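Local coordinates for protein Niban 2 (Homo sapiens, PDB 7CTP) that may suppress apoptosis and promote melanoma cell invasion, here as the large N-terminal part of the protein, which includes its PH domain, at residues G21-E26 with M241-P246; I235-V240 with H276-Q281; Q339-S344 with L416-D421; D370-V375 with S467-L472; I376-I381 with G385-K390. All coordinates share one frame; numbering follows the deposited sequence.

Contact 1: residues G21-E26 with M241-P246; sequences GKILTE and MEELGP
The carboxylate of E243 is the one flat group in this pairing, and I23 lies over one of its faces: CG1 stands 3.5 Å from E243 OE2, while CD1 of I23 is 3.8 Å from the carboxylate carbon CD of E243. E243 OE1 is hydrogen-bonded to the hydroxyl of Y215, from helix 204-218, a residue that also touches I23. E243 has CG anti to its own backbone N (chi1 -171°) and the chain extended beyond it, which brings it in from the opposite direction to I23, its CB and CG each 4.0 Å from I23 CD1. The second partner of I23 is L244, whose CD2 meets I23 CD1 tip to tip at 3.6 Å. Helices 10-48 and 232-252 are thus joined here by a single isoleucine set against two successive residues of the other helix. No hydrogen bond crosses the contact. E26 OE2 and E243 OE2 are 5.7 Å apart, a like-charge pair that the salt bridge from E26 to K219 probably eases. The chemistry is therefore mixed: the apolar part is methyl packing between I23 and L244, whereas E243 gives I23 a carboxylate face and its methylenes and has its polar partner in a third helix.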
# COMPACT_ATOMS: atom_id res chain seq x y z
N GLY A 21 -1.97 23.95 7.50
CA GLY A 21 -2.75 24.53 6.42
C GLY A 21 -1.90 24.96 5.24
O GLY A 21 -2.30 24.82 4.09
N LYS A 22 -0.70 25.48 5.53
CA LYS A 22 0.20 25.88 4.45
C LYS A 22 0.69 24.67 3.67
O LYS A 22 0.79 24.73 2.43
CB LYS A 22 1.36 26.68 5.03
CG LYS A 22 0.87 27.99 5.65
CD LYS A 22 1.99 28.84 6.23
CE LYS A 22 1.40 30.07 6.91
NZ LYS A 22 2.44 30.86 7.62
N ILE A 23 0.99 23.57 4.36
CA ILE A 23 1.37 22.33 3.67
C ILE A 23 0.23 21.82 2.81
O ILE A 23 0.42 21.41 1.66
CB ILE A 23 1.83 21.26 4.68
CG1 ILE A 23 3.16 21.65 5.30
CG2 ILE A 23 1.94 19.89 4.00
CD1 ILE A 23 3.43 20.91 6.60
N LEU A 24 -0.99 21.80 3.37
CA LEU A 24 -2.11 21.27 2.60
C LEU A 24 -2.38 22.11 1.37
O LEU A 24 -2.68 21.57 0.30
CB LEU A 24 -3.35 21.18 3.48
CG LEU A 24 -3.20 20.14 4.59
CD1 LEU A 24 -4.31 20.35 5.62
CD2 LEU A 24 -3.25 18.71 4.03
N THR A 25 -2.28 23.45 1.50
CA THR A 25 -2.47 24.33 0.34
C THR A 25 -1.48 24.00 -0.77
O THR A 25 -1.87 23.86 -1.94
CB THR A 25 -2.33 25.79 0.76
OG1 THR A 25 -3.43 26.15 1.61
CG2 THR A 25 -2.31 26.72 -0.47
N GLU A 26 -0.20 23.85 -0.42
CA GLU A 26 0.80 23.54 -1.43
C GLU A 26 0.55 22.17 -2.05
O GLU A 26 0.61 22.02 -3.28
CB GLU A 26 2.21 23.63 -0.85
CG GLU A 26 3.29 23.65 -1.95
CD GLU A 26 4.71 23.60 -1.41
OE1 GLU A 26 5.62 23.26 -2.21
OE2 GLU A 26 4.91 23.88 -0.21
N MET A 241 3.02 15.20 9.07
CA MET A 241 3.82 14.83 10.24
C MET A 241 5.30 14.70 9.90
O MET A 241 6.16 15.10 10.69
CB MET A 241 3.32 13.53 10.87
CG MET A 241 1.92 13.59 11.47
SD MET A 241 1.73 14.82 12.79
CE MET A 241 2.76 14.10 14.08
N GLU A 242 5.60 14.15 8.72
CA GLU A 242 7.00 14.04 8.31
C GLU A 242 7.65 15.42 8.25
O GLU A 242 8.79 15.60 8.68
CB GLU A 242 7.10 13.33 6.96
CG GLU A 242 8.50 13.35 6.34
CD GLU A 242 8.54 12.73 4.95
OE1 GLU A 242 7.70 13.08 4.09
OE2 GLU A 242 9.41 11.87 4.72
N GLU A 243 6.92 16.40 7.74
CA GLU A 243 7.48 17.72 7.56
C GLU A 243 7.56 18.49 8.88
O GLU A 243 8.57 19.15 9.16
CB GLU A 243 6.65 18.49 6.53
CG GLU A 243 7.27 19.81 6.11
CD GLU A 243 6.69 20.35 4.82
OE1 GLU A 243 6.30 19.54 3.94
OE2 GLU A 243 6.64 21.59 4.68
N LEU A 244 6.52 18.40 9.71
CA LEU A 244 6.44 19.22 10.92
C LEU A 244 7.10 18.58 12.13
O LEU A 244 7.48 19.31 13.05
CB LEU A 244 4.98 19.52 11.26
CG LEU A 244 4.22 20.36 10.26
CD1 LEU A 244 2.92 20.87 10.87
CD2 LEU A 244 5.08 21.53 9.78
N GLY A 245 7.22 17.25 12.16
CA GLY A 245 7.77 16.52 13.28
C GLY A 245 9.10 17.03 13.81
O GLY A 245 9.26 17.28 15.01
N PRO A 246 10.10 17.17 12.92
CA PRO A 246 11.43 17.58 13.40
C PRO A 246 11.44 18.88 14.19
O PRO A 246 12.02 18.93 15.28
CB PRO A 246 12.23 17.71 12.09
CG PRO A 246 11.63 16.69 11.21
CD PRO A 246 10.14 16.76 11.51

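Contact 2: residues I235-V240 with H276-Q281; sequences ILSNLV and HMVYEQ
S237 OG is the polar atom at the heart of this contact, and it is satisfied within its own helix by a hydrogen bond to the carbonyl of V233, one turn earlier. With chi1 at -56°, OG lies beside the S237 backbone N, within range of that carbonyl and at the same time against the other helix. There it comes to 3.2 Å from Y279 CA and 3.6 Å from Y279 CB, touching the root of the tyrosine and approaching its ring obliquely. A serine is small enough to let the backbones approach closely here, S237 CA and Y279 CA being 5.2 Å apart. The rest is apolar. V278 CG1 rests 3.7 Å from S237 CA and 3.6 Å from V240 CB, and the two valines meet tip to tip, V240 CG1 and V278 CG2 being 3.8 Å apart. T20 of helix 10-48 touches both valines, so a third helix joins this side of the interface, while Y275 packs on S237. The axes of the two short helical segments approach to 8.8 Å, with 127° between their directions. This is helix-helix packing in the helical part of the protein, between helices 232-252 and 260-337, with a small serine set against the partner backbone and valines beside it.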
# COMPACT_ATOMS: atom_id res chain seq x y z
N ILE A 235 -2.43 9.23 4.37
CA ILE A 235 -1.18 9.56 3.69
C ILE A 235 -0.87 11.04 3.81
O ILE A 235 0.27 11.44 4.05
CB ILE A 235 -1.24 9.09 2.23
CG1 ILE A 235 -1.26 7.55 2.17
CG2 ILE A 235 -0.08 9.70 1.42
CD1 ILE A 235 -1.68 7.01 0.80
N LEU A 236 -1.88 11.89 3.62
CA LEU A 236 -1.70 13.32 3.81
C LEU A 236 -1.27 13.64 5.23
O LEU A 236 -0.44 14.53 5.45
CB LEU A 236 -2.99 14.06 3.48
CG LEU A 236 -3.19 14.48 2.04
CD1 LEU A 236 -4.53 15.20 1.99
CD2 LEU A 236 -2.05 15.40 1.63
N SER A 237 -1.85 12.94 6.21
CA SER A 237 -1.43 13.14 7.59
C SER A 237 0.02 12.73 7.79
O SER A 237 0.77 13.42 8.49
CB SER A 237 -2.34 12.35 8.53
OG SER A 237 -3.69 12.71 8.33
N ASN A 238 0.43 11.62 7.18
CA ASN A 238 1.83 11.21 7.23
C ASN A 238 2.73 12.26 6.59
O ASN A 238 3.84 12.53 7.09
CB ASN A 238 2.04 9.87 6.53
CG ASN A 238 1.33 8.70 7.21
OD1 ASN A 238 0.95 8.75 8.39
ND2 ASN A 238 1.15 7.62 6.44
N LEU A 239 2.30 12.83 5.46
CA LEU A 239 3.08 13.88 4.79
C LEU A 239 3.31 15.07 5.71
O LEU A 239 4.44 15.56 5.82
CB LEU A 239 2.34 14.32 3.53
CG LEU A 239 3.05 15.29 2.58
CD1 LEU A 239 4.20 14.57 1.85
CD2 LEU A 239 2.04 15.83 1.59
N VAL A 240 2.24 15.56 6.33
CA VAL A 240 2.34 16.70 7.25
C VAL A 240 3.24 16.36 8.44
O VAL A 240 4.12 17.15 8.81
CB VAL A 240 0.95 17.14 7.72
CG1 VAL A 240 1.06 18.22 8.81
CG2 VAL A 240 0.14 17.68 6.54
N HIS A 276 -3.84 13.33 15.26
CA HIS A 276 -5.30 13.43 15.19
C HIS A 276 -5.75 14.79 14.65
O HIS A 276 -6.66 14.87 13.82
CB HIS A 276 -5.91 13.19 16.57
CG HIS A 276 -7.31 13.72 16.70
ND1 HIS A 276 -8.42 13.01 16.29
CD2 HIS A 276 -7.77 14.90 17.18
CE1 HIS A 276 -9.51 13.73 16.51
NE2 HIS A 276 -9.14 14.88 17.05
N MET A 277 -5.14 15.87 15.16
CA MET A 277 -5.46 17.22 14.72
C MET A 277 -5.18 17.39 13.23
O MET A 277 -6.00 17.95 12.49
CB MET A 277 -4.60 18.18 15.54
CG MET A 277 -5.04 19.58 15.64
SD MET A 277 -3.70 20.39 16.55
CE MET A 277 -3.35 21.66 15.36
N VAL A 278 -4.02 16.92 12.79
CA VAL A 278 -3.65 16.98 11.38
C VAL A 278 -4.63 16.18 10.53
O VAL A 278 -5.05 16.62 9.45
CB VAL A 278 -2.21 16.47 11.20
CG1 VAL A 278 -1.92 16.17 9.73
CG2 VAL A 278 -1.21 17.49 11.76
N TYR A 279 -4.96 14.96 10.98
CA TYR A 279 -5.86 14.10 10.22
C TYR A 279 -7.19 14.79 9.95
O TYR A 279 -7.70 14.79 8.82
CB TYR A 279 -6.08 12.77 10.96
CG TYR A 279 -7.03 11.80 10.26
CD1 TYR A 279 -8.42 11.95 10.36
CD2 TYR A 279 -6.54 10.74 9.51
CE1 TYR A 279 -9.29 11.07 9.72
CE2 TYR A 279 -7.40 9.85 8.88
CZ TYR A 279 -8.77 10.03 8.98
OH TYR A 279 -9.63 9.15 8.35
N GLU A 280 -7.78 15.40 10.99
CA GLU A 280 -9.08 16.04 10.79
C GLU A 280 -8.96 17.24 9.86
O GLU A 280 -9.84 17.47 9.02
CB GLU A 280 -9.69 16.45 12.13
CG GLU A 280 -10.16 15.26 12.98
CD GLU A 280 -11.15 14.36 12.25
OE1 GLU A 280 -12.02 14.88 11.52
OE2 GLU A 280 -11.07 13.12 12.42
N GLN A 281 -7.87 18.01 9.98
CA GLN A 281 -7.68 19.16 9.10
C GLN A 281 -7.47 18.72 7.66
O GLN A 281 -8.05 19.30 6.72
CB GLN A 281 -6.50 19.99 9.62
CG GLN A 281 -6.40 21.38 9.03
CD GLN A 281 -5.32 22.20 9.69
OE1 GLN A 281 -4.93 21.93 10.83
NE2 GLN A 281 -4.85 23.22 8.99

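Contact 3: residues Q339-S344 with L416-D421; sequences QPYIPS and LQQRFD
From its CB outward, Y341 meets first L416 and then Q418. The CB of Y341 is 4.0 Å from L416 CD2, and the same methyl approaches the near part of the ring obliquely. Beyond that the Q418 amide takes over: its NE2 lies over the centre of the ring, 3.4 Å above the plane, and Y341 CE2 is the ring atom nearest to NE2 at 3.6 Å. Over the same face, Y341 CE1 meets Q418 CG at 3.7 Å, and at the tip Y341 OH is 3.9 Å from Q418 OE1. Ring and amide are only 12° from parallel, a stacked pair with no hydrogen bond. The bend at chi2 of Q418 (74°) folds the amide back over the tyrosine, whose opposite face carries P340 CB toward its rim. A serine in place of Y341 would probably leave the Q418 amide without the ring it stacks on and free to turn, and cost L416 CD2 its ring contact. The contact ties the entry to helix 342-378 to the loop between helices 402-405 and 422-455. Around it, L416 packs on F502 of helix 464-511, and I342 on L495 of that helix and on A551 of helix 532-555.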
# COMPACT_ATOMS: atom_id res chain seq x y z
N GLN A 339 21.65 1.09 -15.94
CA GLN A 339 21.70 -0.14 -16.73
C GLN A 339 22.54 -1.25 -16.11
O GLN A 339 22.09 -2.40 -16.12
CB GLN A 339 22.19 0.19 -18.15
CG GLN A 339 21.96 -0.92 -19.17
CD GLN A 339 22.95 -2.06 -19.04
OE1 GLN A 339 24.16 -1.85 -18.89
NE2 GLN A 339 22.43 -3.29 -19.06
N PRO A 340 23.73 -0.99 -15.55
CA PRO A 340 24.54 -2.09 -15.00
C PRO A 340 23.88 -2.82 -13.85
O PRO A 340 24.22 -3.98 -13.59
CB PRO A 340 25.82 -1.40 -14.53
CG PRO A 340 25.92 -0.18 -15.35
CD PRO A 340 24.50 0.27 -15.54
N TYR A 341 22.95 -2.18 -13.15
CA TYR A 341 22.42 -2.72 -11.91
C TYR A 341 21.00 -3.27 -12.05
O TYR A 341 20.53 -3.93 -11.11
CB TYR A 341 22.47 -1.65 -10.82
CG TYR A 341 23.85 -1.04 -10.70
CD1 TYR A 341 24.86 -1.72 -10.03
CD2 TYR A 341 24.14 0.19 -11.27
CE1 TYR A 341 26.13 -1.18 -9.92
CE2 TYR A 341 25.41 0.74 -11.17
CZ TYR A 341 26.39 0.05 -10.49
OH TYR A 341 27.66 0.58 -10.38
N ILE A 342 20.35 -3.04 -13.18
CA ILE A 342 18.98 -3.55 -13.37
C ILE A 342 18.90 -5.06 -13.23
O ILE A 342 17.96 -5.55 -12.58
CB ILE A 342 18.41 -3.05 -14.70
CG1 ILE A 342 18.34 -1.52 -14.70
CG2 ILE A 342 17.04 -3.63 -14.95
CD1 ILE A 342 17.79 -0.96 -13.42
N PRO A 343 19.81 -5.86 -13.80
CA PRO A 343 19.69 -7.32 -13.64
C PRO A 343 19.71 -7.77 -12.19
O PRO A 343 18.90 -8.61 -11.79
CB PRO A 343 20.88 -7.86 -14.43
CG PRO A 343 21.13 -6.82 -15.45
CD PRO A 343 20.91 -5.53 -14.74
N SER A 344 20.62 -7.22 -11.38
CA SER A 344 20.73 -7.64 -9.99
C SER A 344 19.48 -7.26 -9.19
O SER A 344 18.99 -8.05 -8.38
CB SER A 344 21.96 -7.03 -9.34
OG SER A 344 22.08 -7.49 -8.00
N LEU A 416 20.00 2.52 -5.87
CA LEU A 416 20.98 2.82 -6.89
C LEU A 416 22.19 3.57 -6.34
O LEU A 416 22.98 4.12 -7.12
CB LEU A 416 20.32 3.57 -8.04
CG LEU A 416 19.63 2.61 -9.00
CD1 LEU A 416 18.86 3.39 -10.05
CD2 LEU A 416 20.63 1.67 -9.66
N GLN A 417 22.35 3.62 -5.02
CA GLN A 417 23.64 3.87 -4.41
C GLN A 417 24.33 2.56 -4.03
O GLN A 417 25.35 2.59 -3.32
CB GLN A 417 23.49 4.80 -3.20
CG GLN A 417 22.31 4.49 -2.28
CD GLN A 417 21.04 5.28 -2.61
OE1 GLN A 417 21.08 6.48 -2.87
NE2 GLN A 417 19.90 4.59 -2.60
N GLN A 418 23.82 1.43 -4.52
CA GLN A 418 24.34 0.08 -4.24
C GLN A 418 24.35 -0.22 -2.75
O GLN A 418 25.31 -0.79 -2.21
CB GLN A 418 25.73 -0.12 -4.86
CG GLN A 418 25.69 -0.27 -6.38
CD GLN A 418 25.44 1.05 -7.08
OE1 GLN A 418 26.26 1.97 -7.01
NE2 GLN A 418 24.28 1.17 -7.73
N ARG A 419 23.27 0.16 -2.08
CA ARG A 419 23.09 -0.02 -0.64
C ARG A 419 21.66 -0.49 -0.40
O ARG A 419 20.75 -0.10 -1.13
CB ARG A 419 23.33 1.30 0.12
CG ARG A 419 24.76 1.79 0.08
CD ARG A 419 24.92 3.07 0.90
NE ARG A 419 26.27 3.62 0.84
CZ ARG A 419 26.63 4.79 1.37
NH1 ARG A 419 27.88 5.20 1.27
NH2 ARG A 419 25.73 5.54 2.01
N PHE A 420 21.48 -1.32 0.63
CA PHE A 420 20.16 -1.77 1.05
C PHE A 420 19.20 -0.61 1.19
O PHE A 420 19.48 0.37 1.88
CB PHE A 420 20.28 -2.52 2.38
CG PHE A 420 18.96 -3.04 2.91
CD1 PHE A 420 18.21 -3.95 2.18
CD2 PHE A 420 18.49 -2.63 4.14
CE1 PHE A 420 17.01 -4.44 2.67
CE2 PHE A 420 17.29 -3.11 4.64
CZ PHE A 420 16.55 -4.01 3.90
N ASP A 421 18.06 -0.71 0.50
CA ASP A 421 17.02 0.32 0.50
C ASP A 421 15.87 -0.21 1.34
O ASP A 421 15.12 -1.08 0.90
CB ASP A 421 16.60 0.63 -0.94
CG ASP A 421 15.65 1.82 -1.03
OD1 ASP A 421 15.27 2.40 0.01
OD2 ASP A 421 15.29 2.17 -2.18

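Contact 4: residues D370-V375 with S467-L472; sequences DMNLNV and SIQRVL
N372 ND2 and Q469 OE1 approach to 3.3 Å without a hydrogen bond, the angle being poor. The two side chains cross at about a right angle, and their amide planes are turned 72° against each other. ND2 also lies against aliphatic carbon, 3.4 Å from Q469 CG. The other end of the same amide, N372 OD1, is buried with no polar partner anywhere in the model. The van der Waals contacts centre on I468. Its CG2 is 3.4 Å and its CD1 3.5 Å from N372 OD1, so two methyls of I468 pack against the amide oxygen. N372 and I468 slide past each other in opposite directions, the asparagine having swung its CG away from its backbone N (chi1 -151°) and across to the partner helix. One turn on, V375 CG2 touches I468 CD1 at 4.2 Å. Replacing N372 by an alanine would probably open a gap beside I468 and leave Q469 CG without its neighbour. L464 and C465 extend the interface by packing on V375 and N372. The two short segments run nearly antiparallel, at 167°, with their axes 10.7 Å apart at closest. This is typical of long antiparallel helices in a helical bundle, here 342-378 and 464-511, packed side by side far from the centre of the chain.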
# COMPACT_ATOMS: atom_id res chain seq x y z
N ASP A 370 -8.40 -31.26 -1.41
CA ASP A 370 -9.04 -31.61 -0.15
C ASP A 370 -10.56 -31.60 -0.28
O ASP A 370 -11.23 -32.48 0.27
CB ASP A 370 -8.57 -30.67 0.96
CG ASP A 370 -7.22 -31.06 1.53
OD1 ASP A 370 -6.67 -32.10 1.10
OD2 ASP A 370 -6.69 -30.33 2.39
N MET A 371 -11.11 -30.64 -1.02
CA MET A 371 -12.54 -30.66 -1.32
C MET A 371 -12.92 -31.89 -2.14
O MET A 371 -13.93 -32.54 -1.87
CB MET A 371 -12.96 -29.40 -2.06
CG MET A 371 -14.34 -29.53 -2.70
SD MET A 371 -14.68 -28.21 -3.87
CE MET A 371 -14.32 -26.81 -2.83
N ASN A 372 -12.10 -32.22 -3.13
CA ASN A 372 -12.36 -33.38 -3.98
C ASN A 372 -12.39 -34.67 -3.16
O ASN A 372 -13.24 -35.54 -3.38
CB ASN A 372 -11.31 -33.47 -5.07
CG ASN A 372 -11.82 -34.11 -6.33
OD1 ASN A 372 -13.03 -34.18 -6.57
ND2 ASN A 372 -10.91 -34.59 -7.16
N LEU A 373 -11.47 -34.79 -2.20
CA LEU A 373 -11.46 -35.95 -1.31
C LEU A 373 -12.75 -36.05 -0.52
O LEU A 373 -13.24 -37.15 -0.25
CB LEU A 373 -10.26 -35.87 -0.37
CG LEU A 373 -10.12 -37.01 0.64
CD1 LEU A 373 -8.76 -37.62 0.49
CD2 LEU A 373 -10.35 -36.51 2.06
N ASN A 374 -13.32 -34.90 -0.13
CA ASN A 374 -14.57 -34.93 0.62
C ASN A 374 -15.71 -35.45 -0.24
O ASN A 374 -16.57 -36.21 0.24
CB ASN A 374 -14.89 -33.54 1.16
CG ASN A 374 -14.06 -33.18 2.38
OD1 ASN A 374 -13.38 -34.03 2.95
ND2 ASN A 374 -14.11 -31.92 2.77
N VAL A 375 -15.74 -35.07 -1.52
CA VAL A 375 -16.81 -35.54 -2.40
C VAL A 375 -16.73 -37.05 -2.58
O VAL A 375 -17.75 -37.75 -2.54
CB VAL A 375 -16.74 -34.80 -3.75
CG1 VAL A 375 -17.64 -35.50 -4.77
CG2 VAL A 375 -17.16 -33.35 -3.56
N SER A 467 -14.99 -33.98 -13.18
CA SER A 467 -15.26 -32.61 -13.60
C SER A 467 -14.59 -31.62 -12.65
O SER A 467 -14.07 -30.59 -13.10
CB SER A 467 -16.77 -32.36 -13.70
OG SER A 467 -17.41 -32.46 -12.44
N ILE A 468 -14.56 -31.92 -11.35
CA ILE A 468 -13.79 -31.09 -10.43
C ILE A 468 -12.33 -31.00 -10.87
O ILE A 468 -11.77 -29.90 -11.00
CB ILE A 468 -13.90 -31.62 -8.99
CG1 ILE A 468 -15.21 -31.16 -8.34
CG2 ILE A 468 -12.72 -31.14 -8.15
CD1 ILE A 468 -15.42 -31.66 -6.93
N GLN A 469 -11.71 -32.15 -11.15
CA GLN A 469 -10.31 -32.13 -11.56
C GLN A 469 -10.13 -31.47 -12.92
O GLN A 469 -9.08 -30.88 -13.18
CB GLN A 469 -9.72 -33.54 -11.53
CG GLN A 469 -9.30 -34.01 -10.13
CD GLN A 469 -8.80 -35.45 -10.09
OE1 GLN A 469 -8.64 -36.02 -9.01
NE2 GLN A 469 -8.56 -36.03 -11.26
N ARG A 470 -11.14 -31.54 -13.80
CA ARG A 470 -11.02 -30.87 -15.09
C ARG A 470 -11.21 -29.37 -14.96
O ARG A 470 -10.51 -28.59 -15.63
CB ARG A 470 -12.02 -31.43 -16.10
CG ARG A 470 -11.44 -32.46 -17.06
CD ARG A 470 -12.54 -33.25 -17.74
NE ARG A 470 -13.55 -32.40 -18.38
CZ ARG A 470 -14.81 -32.30 -17.98
NH1 ARG A 470 -15.65 -31.50 -18.63
NH2 ARG A 470 -15.24 -32.98 -16.92
N VAL A 471 -12.16 -28.94 -14.13
CA VAL A 471 -12.31 -27.52 -13.84
C VAL A 471 -11.05 -26.98 -13.17
O VAL A 471 -10.58 -25.88 -13.48
CB VAL A 471 -13.56 -27.29 -12.98
CG1 VAL A 471 -13.58 -25.86 -12.43
CG2 VAL A 471 -14.82 -27.58 -13.79
N LEU A 472 -10.48 -27.76 -12.25
CA LEU A 472 -9.25 -27.36 -11.57
C LEU A 472 -8.11 -27.18 -12.57
O LEU A 472 -7.38 -26.18 -12.53
CB LEU A 472 -8.88 -28.38 -10.49
CG LEU A 472 -7.50 -28.27 -9.84
CD1 LEU A 472 -7.38 -26.96 -9.06
CD2 LEU A 472 -7.22 -29.45 -8.94

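Contact 5: residues I376-I381 with G385-K390; sequences INEGGI and GEYMEK
Two torsions bring E378 and Y387 together: a bend at chi2 of the glutamate (86°) curls its carboxylate back toward the second helix, and chi1 of the tyrosine (-56°) sets CG beside the backbone N, aiming the ring at it. The phenol oxygen then stands over the flat side of the acid, with Y387 OH 3.4 Å from E378 OE2 and almost as near, at 3.5 Å, to E378 OE1. The angle is poor and no hydrogen bond results. Ring and carboxylate planes are 64° apart. Y387 also packs on M371 and N374 of helix 342-378, so its ring lies against the helix whose end carries E378. Directly after the glutamate the helix stops: G379, with positive phi, is the C-prime residue of a Schellman motif, in which G380 N turns back to V375 O and G379 N makes a weak bond to I376 O. The Schellman motif is a common way for a helix to end; here it closes helix 342-378 before a short loop leads to helix 384-391 at the surface.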
# COMPACT_ATOMS: atom_id res chain seq x y z
N ILE A 376 -15.52 -37.58 -2.75
CA ILE A 376 -15.34 -39.02 -2.89
C ILE A 376 -15.78 -39.73 -1.61
O ILE A 376 -16.42 -40.79 -1.66
CB ILE A 376 -13.88 -39.33 -3.25
CG1 ILE A 376 -13.61 -38.91 -4.70
CG2 ILE A 376 -13.57 -40.81 -3.04
CD1 ILE A 376 -12.23 -39.23 -5.19
N ASN A 377 -15.49 -39.13 -0.45
CA ASN A 377 -15.82 -39.77 0.82
C ASN A 377 -17.32 -39.80 1.07
O ASN A 377 -17.86 -40.81 1.55
CB ASN A 377 -15.11 -39.07 1.97
CG ASN A 377 -13.68 -39.49 2.09
OD1 ASN A 377 -13.24 -40.44 1.44
ND2 ASN A 377 -12.92 -38.78 2.93
N GLU A 378 -18.03 -38.71 0.76
CA GLU A 378 -19.48 -38.75 0.83
C GLU A 378 -20.10 -39.35 -0.42
O GLU A 378 -21.30 -39.63 -0.43
CB GLU A 378 -20.05 -37.36 1.10
CG GLU A 378 -20.20 -37.03 2.59
CD GLU A 378 -18.92 -36.47 3.19
OE1 GLU A 378 -17.88 -36.50 2.51
OE2 GLU A 378 -18.96 -36.01 4.35
N GLY A 379 -19.30 -39.56 -1.46
CA GLY A 379 -19.82 -40.13 -2.70
C GLY A 379 -20.95 -39.32 -3.29
O GLY A 379 -21.85 -39.88 -3.93
N GLY A 380 -20.93 -38.02 -3.07
CA GLY A 380 -22.10 -37.23 -3.41
C GLY A 380 -21.80 -35.76 -3.57
O GLY A 380 -20.73 -35.26 -3.20
N ILE A 381 -22.80 -35.07 -4.12
CA ILE A 381 -22.75 -33.65 -4.43
C ILE A 381 -23.36 -32.80 -3.33
O ILE A 381 -23.25 -31.56 -3.38
CB ILE A 381 -23.47 -33.39 -5.78
CG1 ILE A 381 -23.17 -34.50 -6.80
CG2 ILE A 381 -23.11 -32.02 -6.35
CD1 ILE A 381 -24.12 -35.71 -6.75
N GLY A 385 -22.09 -27.11 -1.38
CA GLY A 385 -22.25 -25.73 -0.95
C GLY A 385 -21.48 -25.42 0.32
O GLY A 385 -20.93 -24.33 0.48
N GLU A 386 -21.41 -26.39 1.23
CA GLU A 386 -20.65 -26.21 2.46
C GLU A 386 -19.16 -26.14 2.17
O GLU A 386 -18.45 -25.31 2.75
CB GLU A 386 -20.97 -27.35 3.43
CG GLU A 386 -19.97 -27.59 4.56
CD GLU A 386 -20.45 -28.68 5.52
OE1 GLU A 386 -21.56 -28.54 6.07
OE2 GLU A 386 -19.72 -29.68 5.71
N TYR A 387 -18.66 -26.98 1.26
CA TYR A 387 -17.24 -26.96 0.95
C TYR A 387 -16.87 -25.75 0.10
O TYR A 387 -15.80 -25.16 0.29
CB TYR A 387 -16.83 -28.26 0.24
CG TYR A 387 -17.18 -29.52 1.00
CD1 TYR A 387 -17.17 -29.55 2.39
CD2 TYR A 387 -17.50 -30.68 0.32
CE1 TYR A 387 -17.48 -30.72 3.08
CE2 TYR A 387 -17.81 -31.84 0.99
CZ TYR A 387 -17.80 -31.86 2.37
OH TYR A 387 -18.11 -33.03 3.04
N MET A 388 -17.74 -25.36 -0.83
CA MET A 388 -17.47 -24.19 -1.66
C MET A 388 -17.47 -22.91 -0.84
O MET A 388 -16.74 -21.96 -1.17
CB MET A 388 -18.50 -24.08 -2.79
CG MET A 388 -18.38 -25.15 -3.86
SD MET A 388 -16.76 -25.22 -4.66
CE MET A 388 -16.52 -23.50 -5.02
N GLU A 389 -18.29 -22.85 0.21
CA GLU A 389 -18.32 -21.67 1.06
C GLU A 389 -16.98 -21.47 1.77
O GLU A 389 -16.50 -20.34 1.89
CB GLU A 389 -19.46 -21.78 2.07
CG GLU A 389 -19.84 -20.47 2.72
CD GLU A 389 -18.93 -20.10 3.86
OE1 GLU A 389 -18.30 -21.01 4.44
OE2 GLU A 389 -18.85 -18.89 4.18
N LYS A 390 -16.36 -22.56 2.22
CA LYS A 390 -15.06 -22.46 2.86
C LYS A 390 -13.97 -22.13 1.84
O LYS A 390 -13.08 -21.31 2.11
CB LYS A 390 -14.73 -23.76 3.59
CG LYS A 390 -15.24 -23.79 5.04
CD LYS A 390 -15.29 -25.21 5.61
CE LYS A 390 -14.02 -25.59 6.36
NZ LYS A 390 -12.79 -25.52 5.51

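How the contacts relate
The five contacts fall into two clusters and one isolated member. Contacts 1 and 2, with centres 9 Å apart, share helix 232-252 and touch; their segments alternate along the chain, knitting helices 10-48, 232-252 and 260-337 into one bundle. Both close before contact 3 opens, its centre 32 and 34 Å from theirs. Contacts 4 and 5, also 9 Å apart, share helix 342-378 and lie on the opposite side of the chain's centre, 49 to 56 Å from the first pair. Contact 5 is nested in the loops closed by contacts 3 and 4. Contact 3 uses the beginning of helix 342-378, which thus links the protein's body to the far end of an elongated helical region.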